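Local coordinates for selenium-binding protein (Sulfolobus tokodaii, PDB 2ECE) that is of unknown function but, as a beta-propeller of the selenium-binding protein family, may bind selenium, at residues Y13-A19 with S458-P462; H75-C81 with H141-C145; L254-H260 with T324-L330; D332-Y336 with A423-L429; L386-R390 with R448-A454. All coordinates share one frame. Numbering follows the deposited sequence.

Contact 1: residues Y13-A19 with S458-P462; sequences YPSPKMA and SYCYP
The Tyr-459 ring (chi1 m) lays one face over the Ser-15 to Pro-16 peptide, with Ser-15 C 3.9 Å from Tyr-459 CD2. Pro-16 CG sits 3.7 Å from Tyr-459 CD1 and Ala-19 CB 4.0 Å from Tyr-459 CE2, while Tyr-13 O meets the ring edge 3.3 Å from Tyr-459 CD2. The tail 458-462, extended except for a bend at Cys-460 (phi/psi -107/1), passes the start of helix 16-20, with Ser-15 and Tyr-461 nearest (CA to CA 4.9 Å). Ser-15 is the N-cap: with chi1 p, its OG accepts a weak bond from Met-18 N at 3.5 Å. Tyr-461 N gives Pro-14 O a weak hydrogen bond of 3.3 Å. One water joins Pro-14 O to Cys-460 N (both 3.1 Å), another Lys-17 N (2.9 Å) to Pro-462 O (2.5 Å) of the C-terminal carboxylate. A segment near the N-terminus thus meets the C-terminal tail, tied down by the Cys-460 to Cys-86 disulfide. With one weak direct hydrogen bond, the contact rests mainly on apolar fit and bridging water.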
# COMPACT_ATOMS: atom_id res chain seq x y z
N TYR A 13 9.46 -6.69 16.94
CA TYR A 13 9.11 -5.84 18.07
C TYR A 13 7.80 -6.34 18.68
O TYR A 13 6.84 -6.58 17.96
CB TYR A 13 8.96 -4.39 17.61
CG TYR A 13 10.00 -3.97 16.58
CD1 TYR A 13 9.65 -3.77 15.24
CD2 TYR A 13 11.34 -3.79 16.95
CE1 TYR A 13 10.60 -3.41 14.28
CE2 TYR A 13 12.30 -3.43 16.00
CZ TYR A 13 11.92 -3.24 14.67
OH TYR A 13 12.86 -2.87 13.73
N PRO A 14 7.76 -6.51 20.01
CA PRO A 14 6.53 -6.99 20.66
C PRO A 14 5.37 -6.02 20.46
O PRO A 14 4.24 -6.42 20.20
CB PRO A 14 6.91 -7.08 22.14
CG PRO A 14 8.40 -7.23 22.12
CD PRO A 14 8.81 -6.28 21.02
N SER A 15 5.67 -4.73 20.59
CA SER A 15 4.67 -3.69 20.51
C SER A 15 5.07 -2.46 19.71
O SER A 15 6.24 -2.29 19.36
CB SER A 15 4.36 -3.22 21.92
OG SER A 15 5.56 -2.80 22.52
N PRO A 16 4.10 -1.58 19.42
CA PRO A 16 4.34 -0.35 18.67
C PRO A 16 5.40 0.50 19.37
O PRO A 16 6.31 1.03 18.72
CB PRO A 16 2.96 0.31 18.68
CG PRO A 16 2.06 -0.87 18.57
CD PRO A 16 2.66 -1.80 19.61
N LYS A 17 5.27 0.64 20.69
CA LYS A 17 6.22 1.41 21.49
C LYS A 17 7.64 0.89 21.30
O LYS A 17 8.57 1.66 21.10
CB LYS A 17 5.85 1.34 22.98
CG LYS A 17 6.79 2.09 23.93
CD LYS A 17 6.40 1.88 25.41
CE LYS A 17 7.48 2.35 26.38
NZ LYS A 17 7.16 2.08 27.82
N MET A 18 7.81 -0.43 21.34
CA MET A 18 9.14 -1.00 21.17
C MET A 18 9.65 -0.80 19.75
O MET A 18 10.85 -0.61 19.53
CB MET A 18 9.14 -2.50 21.51
CG MET A 18 8.88 -2.81 22.98
SD MET A 18 9.94 -1.86 24.09
CE MET A 18 8.71 -0.83 24.92
N ALA A 19 8.75 -0.86 18.78
CA ALA A 19 9.14 -0.67 17.39
C ALA A 19 9.65 0.76 17.17
O ALA A 19 10.62 0.98 16.45
CB ALA A 19 7.95 -0.95 16.46
N SER A 458 2.51 -5.92 12.19
CA SER A 458 1.35 -5.81 13.07
C SER A 458 1.88 -6.38 14.38
O SER A 458 2.81 -7.19 14.38
CB SER A 458 0.15 -6.61 12.54
OG SER A 458 0.48 -7.96 12.33
N TYR A 459 1.32 -5.95 15.50
CA TYR A 459 1.83 -6.40 16.79
C TYR A 459 0.81 -7.13 17.66
O TYR A 459 -0.40 -6.95 17.50
CB TYR A 459 2.40 -5.19 17.53
CG TYR A 459 3.26 -4.32 16.62
CD1 TYR A 459 2.69 -3.29 15.86
CD2 TYR A 459 4.62 -4.58 16.47
CE1 TYR A 459 3.46 -2.55 14.97
CE2 TYR A 459 5.40 -3.85 15.57
CZ TYR A 459 4.81 -2.84 14.82
OH TYR A 459 5.57 -2.13 13.93
N CYS A 460 1.30 -7.97 18.57
CA CYS A 460 0.41 -8.71 19.46
C CYS A 460 0.42 -8.20 20.89
O CYS A 460 -0.28 -8.74 21.75
CB CYS A 460 0.74 -10.21 19.44
SG CYS A 460 -0.21 -11.11 18.19
N TYR A 461 1.19 -7.16 21.16
CA TYR A 461 1.25 -6.62 22.52
C TYR A 461 1.12 -5.10 22.51
O TYR A 461 1.66 -4.43 21.63
CB TYR A 461 2.55 -7.05 23.21
CG TYR A 461 2.75 -8.54 23.14
CD1 TYR A 461 3.33 -9.13 22.01
CD2 TYR A 461 2.27 -9.39 24.15
CE1 TYR A 461 3.41 -10.52 21.88
CE2 TYR A 461 2.34 -10.78 24.03
CZ TYR A 461 2.91 -11.33 22.88
OH TYR A 461 2.94 -12.70 22.72
N PRO A 462 0.39 -4.55 23.49
CA PRO A 462 0.18 -3.11 23.60
C PRO A 462 1.40 -2.32 24.06
O PRO A 462 1.44 -1.10 23.88
CB PRO A 462 -0.98 -3.01 24.59
CG PRO A 462 -0.68 -4.14 25.52
CD PRO A 462 -0.33 -5.26 24.56
OXT PRO A 462 2.30 -2.96 24.65
O HOH W 1 4.23 -8.84 18.32
O HOH W 2 2.89 0.10 22.29

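Contact 2: residues H75-C81 with H141-C145; sequences HFGWNAC and HTVHC
This is a blade-to-blade contact of the beta-propeller, crosslinked by a disulfide: 75-81 carries the innermost strand of one four-stranded blade, 141-145 that of the next. The two run almost parallel, their end-to-end directions 5° apart, in the register His-75 to Thr-142 (CA to CA 5.6 Å), Gly-77 to Val-143 (5.2 Å) and Ala-80 to Cys-145 (5.0 Å). Both are mostly extended, departing at Asn-79 (phi/psi -69/-35) and His-141 (-113/-91); each strand pairs with the second strand of its own blade, Gly-77 with Ile-99 and His-144 with Tyr-151.

At one end the His-75 and His-141 rings meet obliquely, centroids 4.3 Å apart and planes at 45°. A water there bridges His-75 N (2.9 Å) and His-141 O (2.8 Å), and His-75 NE2 bonds to Glu-255. In the middle, Val-143 (chi1 t) points at the Gly-77 backbone, its CB 3.7 Å from Gly-77 N; a CB on Gly-77 would clash with Val-143 O. At the other end Cys-81 (chi1 p) and Cys-145 (chi1 32°) point toward each other, Cys-81 SG to Cys-145 SG 2.0 Å with chi3 102°, and Cys-145 CB packs 3.4 Å from Trp-78 O. With no direct hydrogen bond between them, the strands are joined by the disulfide, a bridging water and close packing.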
# COMPACT_ATOMS: atom_id res chain seq x y z
N HIS A 75 2.93 -3.88 -4.76
CA HIS A 75 3.02 -3.99 -3.30
C HIS A 75 3.85 -5.24 -3.01
O HIS A 75 3.87 -6.18 -3.81
CB HIS A 75 1.62 -4.16 -2.65
CG HIS A 75 0.90 -2.86 -2.39
ND1 HIS A 75 1.21 -1.69 -3.05
CD2 HIS A 75 -0.14 -2.57 -1.57
CE1 HIS A 75 0.40 -0.73 -2.64
NE2 HIS A 75 -0.43 -1.24 -1.74
N PHE A 76 4.55 -5.24 -1.88
CA PHE A 76 5.34 -6.41 -1.47
C PHE A 76 5.56 -6.38 0.04
O PHE A 76 5.27 -5.38 0.69
CB PHE A 76 6.69 -6.49 -2.22
CG PHE A 76 7.67 -5.39 -1.90
CD1 PHE A 76 7.49 -4.11 -2.41
CD2 PHE A 76 8.78 -5.64 -1.10
CE1 PHE A 76 8.40 -3.09 -2.13
CE2 PHE A 76 9.71 -4.63 -0.81
CZ PHE A 76 9.52 -3.35 -1.33
N GLY A 77 6.06 -7.47 0.59
CA GLY A 77 6.28 -7.50 2.03
C GLY A 77 7.30 -8.53 2.46
O GLY A 77 7.92 -9.18 1.63
N TRP A 78 7.49 -8.65 3.77
CA TRP A 78 8.45 -9.60 4.33
C TRP A 78 7.84 -10.96 4.59
O TRP A 78 6.63 -11.09 4.77
CB TRP A 78 9.00 -9.07 5.65
CG TRP A 78 9.73 -7.78 5.53
CD1 TRP A 78 9.23 -6.53 5.77
CD2 TRP A 78 11.11 -7.60 5.19
NE1 TRP A 78 10.22 -5.59 5.61
CE2 TRP A 78 11.38 -6.22 5.26
CE3 TRP A 78 12.14 -8.49 4.84
CZ2 TRP A 78 12.65 -5.70 4.99
CZ3 TRP A 78 13.40 -7.96 4.57
CH2 TRP A 78 13.65 -6.58 4.65
N ASN A 79 8.69 -11.99 4.63
CA ASN A 79 8.25 -13.35 4.90
C ASN A 79 7.79 -13.45 6.36
O ASN A 79 6.86 -14.18 6.68
CB ASN A 79 9.39 -14.35 4.65
CG ASN A 79 10.54 -14.17 5.63
OD1 ASN A 79 11.18 -13.12 5.66
ND2 ASN A 79 10.80 -15.20 6.43
N ALA A 80 8.47 -12.71 7.24
CA ALA A 80 8.13 -12.73 8.66
C ALA A 80 8.39 -11.38 9.29
O ALA A 80 9.23 -10.61 8.84
CB ALA A 80 8.96 -13.81 9.38
N CYS A 81 7.65 -11.09 10.36
CA CYS A 81 7.80 -9.82 11.04
C CYS A 81 7.41 -9.89 12.51
O CYS A 81 7.36 -10.98 13.08
CB CYS A 81 7.01 -8.75 10.29
SG CYS A 81 5.24 -9.07 10.01
N HIS A 141 -1.80 -8.63 -5.12
CA HIS A 141 -1.62 -7.28 -4.61
C HIS A 141 -0.87 -7.16 -3.27
O HIS A 141 0.36 -7.07 -3.24
CB HIS A 141 -3.00 -6.62 -4.50
CG HIS A 141 -2.96 -5.16 -4.19
ND1 HIS A 141 -2.80 -4.19 -5.16
CD2 HIS A 141 -3.06 -4.50 -3.01
CE1 HIS A 141 -2.81 -3.00 -4.59
NE2 HIS A 141 -2.96 -3.15 -3.29
N THR A 142 -1.61 -7.17 -2.18
CA THR A 142 -1.04 -7.01 -0.84
C THR A 142 -0.39 -8.25 -0.22
O THR A 142 -0.91 -9.35 -0.34
CB THR A 142 -2.12 -6.51 0.15
OG1 THR A 142 -2.71 -5.30 -0.34
CG2 THR A 142 -1.50 -6.25 1.56
N VAL A 143 0.75 -8.04 0.43
CA VAL A 143 1.46 -9.12 1.12
C VAL A 143 1.60 -8.75 2.59
O VAL A 143 2.06 -7.66 2.92
CB VAL A 143 2.89 -9.33 0.58
CG1 VAL A 143 3.57 -10.45 1.38
CG2 VAL A 143 2.85 -9.68 -0.89
N HIS A 144 1.20 -9.67 3.48
CA HIS A 144 1.32 -9.44 4.91
C HIS A 144 1.92 -10.67 5.59
O HIS A 144 1.56 -11.81 5.26
CB HIS A 144 -0.05 -9.14 5.54
CG HIS A 144 -0.45 -7.70 5.44
ND1 HIS A 144 0.36 -6.67 5.87
CD2 HIS A 144 -1.57 -7.12 4.95
CE1 HIS A 144 -0.24 -5.52 5.66
NE2 HIS A 144 -1.42 -5.76 5.11
N CYS A 145 2.84 -10.44 6.52
CA CYS A 145 3.50 -11.52 7.27
C CYS A 145 2.66 -11.85 8.51
O CYS A 145 2.51 -11.02 9.40
CB CYS A 145 4.94 -11.10 7.67
SG CYS A 145 5.08 -9.31 7.99
O HOH W 3 1.31 -6.13 -5.65

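Contact 3: residues L254-H260 with T324-L330; sequences LELRPLH and TDIDISL
Arg-257 (chi1 m, chi2 m, chi3 t) is the centre of a four-residue salt-bridge network. Its NH2 reaches Asp-325 OD1 at 3.1 Å, and its NE makes a weak, 3.5 Å bond to Asp-327 OD1. Within its own strand, Arg-257 NH1 and NH2 both donate to Glu-255 OE1 at 2.9 Å, and NH1 also to Leu-256 O at 3.1 Å. His-260 (chi1 m) adds the shortest direct bond across the pair, NE2 to Ile-328 O at 2.8 Å. Two waters extend the network, one between Glu-255 OE2 (2.6 Å) and Thr-324 O (3.0 Å), the other between Arg-257 NH2 (3.1 Å) and Asp-325 OD2 (2.7 Å); Asp-325 OD2 also takes Leu-386 N of the following blade.

Strands 254-258 and 326-328 are the innermost strands of adjacent propeller blades, running parallel at 10° with axes 7.2 Å apart, Glu-255 beside Asp-325 and Arg-257 beside Asp-327. Ile-326 CD1 lies 3.4 Å from Glu-255 O, and Ile-328 CD1 sits 3.4 Å from Arg-257 O and 3.8 Å from Leu-259 CD2. Past the strand ends, Leu-330 CD1 makes a CH-pi contact over the His-260 ring, 4.1 Å from its centroid.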
# COMPACT_ATOMS: atom_id res chain seq x y z
N LEU A 254 -9.99 1.19 -0.93
CA LEU A 254 -8.65 0.67 -1.04
C LEU A 254 -7.99 0.23 0.30
O LEU A 254 -8.18 -0.91 0.75
CB LEU A 254 -7.76 1.74 -1.83
CG LEU A 254 -8.36 1.95 -3.25
CD1 LEU A 254 -7.29 2.63 -4.06
CD2 LEU A 254 -8.78 0.65 -3.96
N GLU A 255 -6.95 1.01 0.66
CA GLU A 255 -6.06 0.75 1.79
C GLU A 255 -6.60 0.69 3.18
O GLU A 255 -7.21 1.66 3.68
CB GLU A 255 -4.86 1.75 1.76
CG GLU A 255 -4.03 1.79 0.47
CD GLU A 255 -3.27 0.51 0.17
OE1 GLU A 255 -2.85 -0.17 1.13
OE2 GLU A 255 -3.07 0.19 -1.02
N LEU A 256 -6.34 -0.44 3.83
CA LEU A 256 -6.85 -0.70 5.18
C LEU A 256 -5.79 -0.52 6.22
O LEU A 256 -4.74 -1.17 6.15
CB LEU A 256 -7.41 -2.14 5.28
CG LEU A 256 -8.81 -2.36 4.69
CD1 LEU A 256 -9.05 -3.83 4.43
CD2 LEU A 256 -9.84 -1.80 5.66
N ARG A 257 -6.03 0.34 7.21
CA ARG A 257 -5.02 0.58 8.22
C ARG A 257 -5.53 0.52 9.65
O ARG A 257 -6.05 1.51 10.18
CB ARG A 257 -4.35 1.94 7.98
CG ARG A 257 -3.64 2.08 6.63
CD ARG A 257 -2.35 1.23 6.55
NE ARG A 257 -1.62 1.49 5.31
CZ ARG A 257 -1.90 0.93 4.13
NH1 ARG A 257 -2.89 0.06 4.02
NH2 ARG A 257 -1.20 1.27 3.06
N PRO A 258 -5.43 -0.65 10.29
CA PRO A 258 -5.88 -0.81 11.68
C PRO A 258 -4.93 0.05 12.52
O PRO A 258 -3.79 0.30 12.10
CB PRO A 258 -5.63 -2.30 11.95
CG PRO A 258 -5.70 -2.94 10.58
CD PRO A 258 -4.98 -1.94 9.72
N LEU A 259 -5.36 0.51 13.70
CA LEU A 259 -4.43 1.26 14.53
C LEU A 259 -3.39 0.21 14.94
O LEU A 259 -3.70 -0.99 14.99
CB LEU A 259 -5.11 1.86 15.76
CG LEU A 259 -6.02 3.07 15.53
CD1 LEU A 259 -6.27 3.77 16.86
CD2 LEU A 259 -5.38 4.03 14.55
N HIS A 260 -2.17 0.64 15.22
CA HIS A 260 -1.11 -0.29 15.59
C HIS A 260 -1.29 -0.95 16.96
O HIS A 260 -0.90 -2.11 17.15
CB HIS A 260 0.23 0.43 15.49
CG HIS A 260 0.52 0.97 14.12
ND1 HIS A 260 0.92 0.17 13.07
CD2 HIS A 260 0.42 2.22 13.62
CE1 HIS A 260 1.05 0.91 11.98
NE2 HIS A 260 0.75 2.16 12.29
N THR A 324 -5.35 7.93 -2.83
CA THR A 324 -5.10 6.52 -3.11
C THR A 324 -4.37 5.71 -2.03
O THR A 324 -4.45 4.48 -2.02
CB THR A 324 -4.30 6.37 -4.42
OG1 THR A 324 -3.12 7.17 -4.35
CG2 THR A 324 -5.15 6.81 -5.61
N ASP A 325 -3.65 6.38 -1.13
CA ASP A 325 -2.96 5.68 -0.06
C ASP A 325 -3.04 6.41 1.28
O ASP A 325 -3.18 7.64 1.32
CB ASP A 325 -1.48 5.46 -0.42
CG ASP A 325 -0.78 4.49 0.54
OD1 ASP A 325 -1.36 3.44 0.83
OD2 ASP A 325 0.35 4.77 0.99
N ILE A 326 -2.97 5.64 2.36
CA ILE A 326 -2.99 6.19 3.72
C ILE A 326 -2.02 5.36 4.55
O ILE A 326 -1.75 4.20 4.23
CB ILE A 326 -4.40 6.11 4.38
CG1 ILE A 326 -4.93 4.68 4.33
CG2 ILE A 326 -5.35 7.08 3.71
CD1 ILE A 326 -6.12 4.43 5.24
N ASP A 327 -1.50 5.96 5.61
CA ASP A 327 -0.56 5.26 6.48
C ASP A 327 -0.58 5.96 7.84
O ASP A 327 -0.67 7.18 7.91
CB ASP A 327 0.83 5.30 5.86
CG ASP A 327 1.68 4.10 6.23
OD1 ASP A 327 1.11 3.09 6.69
OD2 ASP A 327 2.91 4.16 6.05
N ILE A 328 -0.50 5.18 8.91
CA ILE A 328 -0.54 5.71 10.27
C ILE A 328 0.80 5.56 10.98
O ILE A 328 1.44 4.51 10.89
CB ILE A 328 -1.61 4.97 11.11
CG1 ILE A 328 -2.97 5.04 10.39
CG2 ILE A 328 -1.70 5.58 12.50
CD1 ILE A 328 -4.02 4.15 11.03
N SER A 329 1.23 6.60 11.70
CA SER A 329 2.49 6.51 12.43
C SER A 329 2.33 5.48 13.55
O SER A 329 1.22 5.25 14.02
CB SER A 329 2.88 7.87 13.01
OG SER A 329 1.83 8.42 13.78
N LEU A 330 3.43 4.86 13.98
CA LEU A 330 3.38 3.84 15.02
C LEU A 330 2.71 4.22 16.34
O LEU A 330 2.14 3.37 17.01
CB LEU A 330 4.79 3.32 15.32
CG LEU A 330 5.31 2.15 14.47
CD1 LEU A 330 4.47 0.92 14.74
CD2 LEU A 330 5.25 2.52 12.99
O HOH W 4 -3.47 1.82 -2.99
O HOH W 5 1.34 3.05 2.87

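Contact 4: residues D332-Y336 with A423-L429; sequences DKFLY and ANPSGGL
A tight beta-hairpin turn of one propeller blade, the connection between strands 417-423 and 429-438, is met by side chains from the neighbouring blade. Residues 424-427 form a type I turn closed by Gly-427 N to Asn-424 O at 2.8 Å, with a second bond, Asn-424 N to Gly-428 O at 2.7 Å. Asn-424 (chi1 t) adds an Asx turn, its OD1 accepting from Ser-426 N at 2.7 Å. Gly-427 (105/120) and Gly-428 (141/139) take backbone angles that call for glycine.

The backbones stay well apart, Lys-333 CA and Pro-425 CA being 8.6 Å from each other, so side chains span the gap. Lys-333, extended with every chi t, gives the direct hydrogen bond, NZ to Pro-425 O at 3.0 Å. Phe-334 (chi1 m) puts its ring edge at Pro-425 O, CE2 3.4 Å away, and its CZ lies 3.5 Å from Gly-427 N. Deeper in, Tyr-336 (chi1 m) packs against both hairpin arms, its OH 3.3 Å from Ala-423 CB and its CE2 4.2 Å from Leu-429 CG. The aromatics are buried while the turn is largely exposed, an edge of the interface between consecutive blades of a beta-propeller.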
# COMPACT_ATOMS: atom_id res chain seq x y z
N ASP A 332 0.18 5.89 16.58
CA ASP A 332 -1.23 6.08 16.26
C ASP A 332 -1.67 7.52 16.39
O ASP A 332 -2.87 7.80 16.51
CB ASP A 332 -2.11 5.19 17.16
CG ASP A 332 -2.01 3.72 16.81
OD1 ASP A 332 -1.79 3.40 15.62
OD2 ASP A 332 -2.16 2.87 17.71
N LYS A 333 -0.72 8.45 16.35
CA LYS A 333 -1.05 9.87 16.50
C LYS A 333 -1.35 10.57 15.17
O LYS A 333 -2.18 11.48 15.12
CB LYS A 333 0.09 10.59 17.23
CG LYS A 333 -0.23 12.03 17.62
CD LYS A 333 0.97 12.70 18.28
CE LYS A 333 0.61 14.09 18.77
NZ LYS A 333 1.78 14.81 19.37
N PHE A 334 -0.70 10.14 14.10
CA PHE A 334 -0.90 10.79 12.80
C PHE A 334 -1.36 9.88 11.66
O PHE A 334 -0.96 8.72 11.57
CB PHE A 334 0.38 11.51 12.38
CG PHE A 334 0.74 12.67 13.28
CD1 PHE A 334 -0.02 13.84 13.26
CD2 PHE A 334 1.83 12.59 14.14
CE1 PHE A 334 0.30 14.91 14.10
CE2 PHE A 334 2.16 13.66 14.99
CZ PHE A 334 1.38 14.82 14.97
N LEU A 335 -2.21 10.43 10.80
CA LEU A 335 -2.76 9.73 9.65
C LEU A 335 -2.24 10.52 8.45
O LEU A 335 -2.44 11.73 8.37
CB LEU A 335 -4.29 9.79 9.71
CG LEU A 335 -5.21 8.73 9.07
CD1 LEU A 335 -6.39 9.43 8.42
CD2 LEU A 335 -4.46 7.88 8.06
N TYR A 336 -1.52 9.87 7.54
CA TYR A 336 -1.00 10.56 6.37
C TYR A 336 -1.76 10.11 5.14
O TYR A 336 -2.07 8.93 5.00
CB TYR A 336 0.49 10.28 6.18
CG TYR A 336 1.36 10.81 7.30
CD1 TYR A 336 1.54 10.08 8.48
CD2 TYR A 336 1.96 12.07 7.21
CE1 TYR A 336 2.31 10.59 9.53
CE2 TYR A 336 2.72 12.59 8.25
CZ TYR A 336 2.89 11.85 9.41
OH TYR A 336 3.63 12.37 10.45
N ALA A 423 8.62 14.75 9.13
CA ALA A 423 7.40 14.95 9.91
C ALA A 423 7.71 15.34 11.35
O ALA A 423 8.60 14.77 11.98
CB ALA A 423 6.54 13.70 9.87
N ASN A 424 6.95 16.30 11.86
CA ASN A 424 7.13 16.79 13.22
C ASN A 424 6.27 16.00 14.20
O ASN A 424 5.05 15.98 14.09
CB ASN A 424 6.75 18.27 13.29
CG ASN A 424 7.16 18.91 14.60
OD1 ASN A 424 6.82 18.41 15.68
ND2 ASN A 424 7.88 20.03 14.52
N PRO A 425 6.91 15.35 15.19
CA PRO A 425 6.19 14.56 16.19
C PRO A 425 5.05 15.31 16.89
O PRO A 425 4.16 14.70 17.48
CB PRO A 425 7.30 14.14 17.16
CG PRO A 425 8.36 15.21 16.96
CD PRO A 425 8.35 15.38 15.48
N SER A 426 5.06 16.64 16.81
CA SER A 426 4.00 17.42 17.44
C SER A 426 3.23 18.25 16.44
O SER A 426 2.65 19.28 16.78
CB SER A 426 4.58 18.32 18.54
OG SER A 426 5.16 17.54 19.57
N GLY A 427 3.22 17.80 15.19
CA GLY A 427 2.50 18.53 14.15
C GLY A 427 3.42 19.29 13.22
O GLY A 427 4.16 20.16 13.66
N GLY A 428 3.37 18.95 11.93
CA GLY A 428 4.21 19.61 10.95
C GLY A 428 4.75 18.67 9.89
O GLY A 428 5.16 17.55 10.21
N LEU A 429 4.77 19.13 8.64
CA LEU A 429 5.26 18.34 7.51
C LEU A 429 6.09 19.21 6.56
O LEU A 429 5.60 20.21 6.05
CB LEU A 429 4.09 17.75 6.73
CG LEU A 429 3.94 16.24 6.51
CD1 LEU A 429 3.12 16.03 5.24
CD2 LEU A 429 5.29 15.56 6.40

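Contact 5: residues L386-R390 with R448-A454; sequences LEISR and RLSGGDA
Glu-387, Arg-390 and Ala-454 bury the most surface here. Glu-387 (chi1 t, chi2 p) points toward the other segment, and its OE1 forms a salt bridge with Arg-448 NH1 at 3.2 Å, its hydrogen-bond geometry weak; OE1 also bonds to Ser-455 OG, and OE2 accepts from Ile-388 N at 2.8 Å. Arg-448, whose NE bonds to Phe-76 O, makes a second salt bridge from NH1 to Asp-453 OD1 at 3.0 Å, so two carboxylates share one arginine, Asp-453 OD1 and Glu-387 OE1 lying only 3.4 Å apart.

Arg-390 (chi1 m, chi2 t, chi3 m) bonds through NE to Gly-452 O at 3.2 Å and weakly to Gly-451 O at 3.1 Å, while NH1 and NH2 hydrogen-bond to Ala-19 O and Pro-23 O respectively. Residues 449-452 form a type II turn, closed by Gly-452 N to Leu-449 O at 2.9 Å.

Ala-454, beside Ile-388 (CA to CA 5.4 Å), donates N to Ile-388 O at 3.2 Å and packs CB 3.8 Å from Ile-388 CB. Strand 443-449, innermost in its blade, completes the sheet of N-terminal strands 27-33, 44-49 and 60-65: the "Velcro" closure of a beta-propeller, joined here to the preceding blade's inner strand 386-388.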
# COMPACT_ATOMS: atom_id res chain seq x y z
N LEU A 386 2.95 5.86 0.27
CA LEU A 386 3.67 6.52 1.36
C LEU A 386 4.19 5.46 2.31
O LEU A 386 3.65 4.35 2.38
CB LEU A 386 2.72 7.42 2.17
CG LEU A 386 1.87 8.49 1.49
CD1 LEU A 386 0.85 9.04 2.48
CD2 LEU A 386 2.78 9.60 0.98
N GLU A 387 5.25 5.79 3.04
CA GLU A 387 5.75 4.87 4.05
C GLU A 387 6.41 5.71 5.13
O GLU A 387 7.09 6.69 4.84
CB GLU A 387 6.72 3.85 3.48
CG GLU A 387 6.89 2.68 4.44
CD GLU A 387 5.55 2.27 5.05
OE1 GLU A 387 4.79 1.55 4.37
OE2 GLU A 387 5.25 2.69 6.19
N ILE A 388 6.20 5.32 6.38
CA ILE A 388 6.72 6.08 7.51
C ILE A 388 7.74 5.30 8.33
O ILE A 388 7.56 4.11 8.60
CB ILE A 388 5.59 6.48 8.47
CG1 ILE A 388 4.37 6.95 7.68
CG2 ILE A 388 6.07 7.57 9.42
CD1 ILE A 388 3.06 6.93 8.49
N SER A 389 8.81 5.98 8.74
CA SER A 389 9.82 5.34 9.56
C SER A 389 9.15 4.97 10.88
O SER A 389 8.13 5.55 11.24
CB SER A 389 10.98 6.31 9.81
OG SER A 389 10.51 7.52 10.38
N ARG A 390 9.71 4.01 11.59
CA ARG A 390 9.14 3.59 12.86
C ARG A 390 9.13 4.71 13.89
O ARG A 390 8.19 4.80 14.68
CB ARG A 390 9.89 2.36 13.40
CG ARG A 390 9.37 1.06 12.82
CD ARG A 390 10.21 -0.16 13.18
NE ARG A 390 11.53 -0.14 12.55
CZ ARG A 390 12.61 0.39 13.11
NH1 ARG A 390 12.54 0.94 14.31
NH2 ARG A 390 13.77 0.36 12.46
N ARG A 448 9.59 -0.41 1.33
CA ARG A 448 9.73 -1.18 2.56
C ARG A 448 11.07 -0.81 3.16
O ARG A 448 12.12 -0.97 2.53
CB ARG A 448 9.67 -2.69 2.30
CG ARG A 448 8.36 -3.35 2.77
CD ARG A 448 7.19 -3.01 1.84
NE ARG A 448 5.87 -3.30 2.41
CZ ARG A 448 5.25 -2.54 3.30
NH1 ARG A 448 5.83 -1.42 3.74
NH2 ARG A 448 4.05 -2.87 3.75
N LEU A 449 11.05 -0.30 4.39
CA LEU A 449 12.28 0.11 5.06
C LEU A 449 12.93 -1.06 5.79
O LEU A 449 12.25 -1.86 6.44
CB LEU A 449 11.98 1.24 6.04
CG LEU A 449 11.22 2.44 5.46
CD1 LEU A 449 10.89 3.43 6.57
CD2 LEU A 449 12.07 3.10 4.37
N SER A 450 14.25 -1.17 5.68
CA SER A 450 14.97 -2.24 6.36
C SER A 450 14.65 -2.14 7.85
O SER A 450 14.68 -1.06 8.43
CB SER A 450 16.48 -2.09 6.14
OG SER A 450 16.95 -0.82 6.58
N GLY A 451 14.33 -3.27 8.47
CA GLY A 451 14.01 -3.26 9.89
C GLY A 451 12.53 -3.03 10.19
O GLY A 451 12.13 -2.98 11.35
N GLY A 452 11.72 -2.90 9.14
CA GLY A 452 10.30 -2.69 9.33
C GLY A 452 9.87 -1.24 9.29
O GLY A 452 10.67 -0.34 9.52
N ASP A 453 8.60 -1.01 8.97
CA ASP A 453 8.05 0.34 8.90
C ASP A 453 6.62 0.37 9.42
O ASP A 453 6.17 -0.59 10.06
CB ASP A 453 8.11 0.86 7.45
CG ASP A 453 7.56 -0.14 6.45
OD1 ASP A 453 6.39 -0.52 6.59
OD2 ASP A 453 8.32 -0.55 5.54
N ALA A 454 5.92 1.46 9.15
CA ALA A 454 4.55 1.63 9.63
C ALA A 454 3.45 0.80 8.96
O ALA A 454 2.31 0.81 9.44
CB ALA A 454 4.18 3.11 9.57

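Contacts 2, 3 and 5 join inner strands of adjacent blades, their centres 12 to 15 Å apart. His-75 NE2 to Glu-255 OE2 (3.1 Å) links contact 2 to contact 3, Asp-325 OD2 to Leu-386 N (2.9 Å) links 3 to 5, and Phe-76 O to Arg-448 NE (2.8 Å) links 5 to 2. Asp-327 OD2 and Glu-387 OE2, 2.8 Å apart, crowd negative charge between contacts 3 and 5. Contact 4 lies further out, tied to contact 3 through Asp-332 OD1 and His-260 N (2.8 Å). Contact 1, enclosing the others in sequence, meets contact 5 through Tyr-13 OH and Gly-451 O (2.5 Å) and packs Tyr-459 OH on Leu-330 CD1 (3.3 Å) of contact 3.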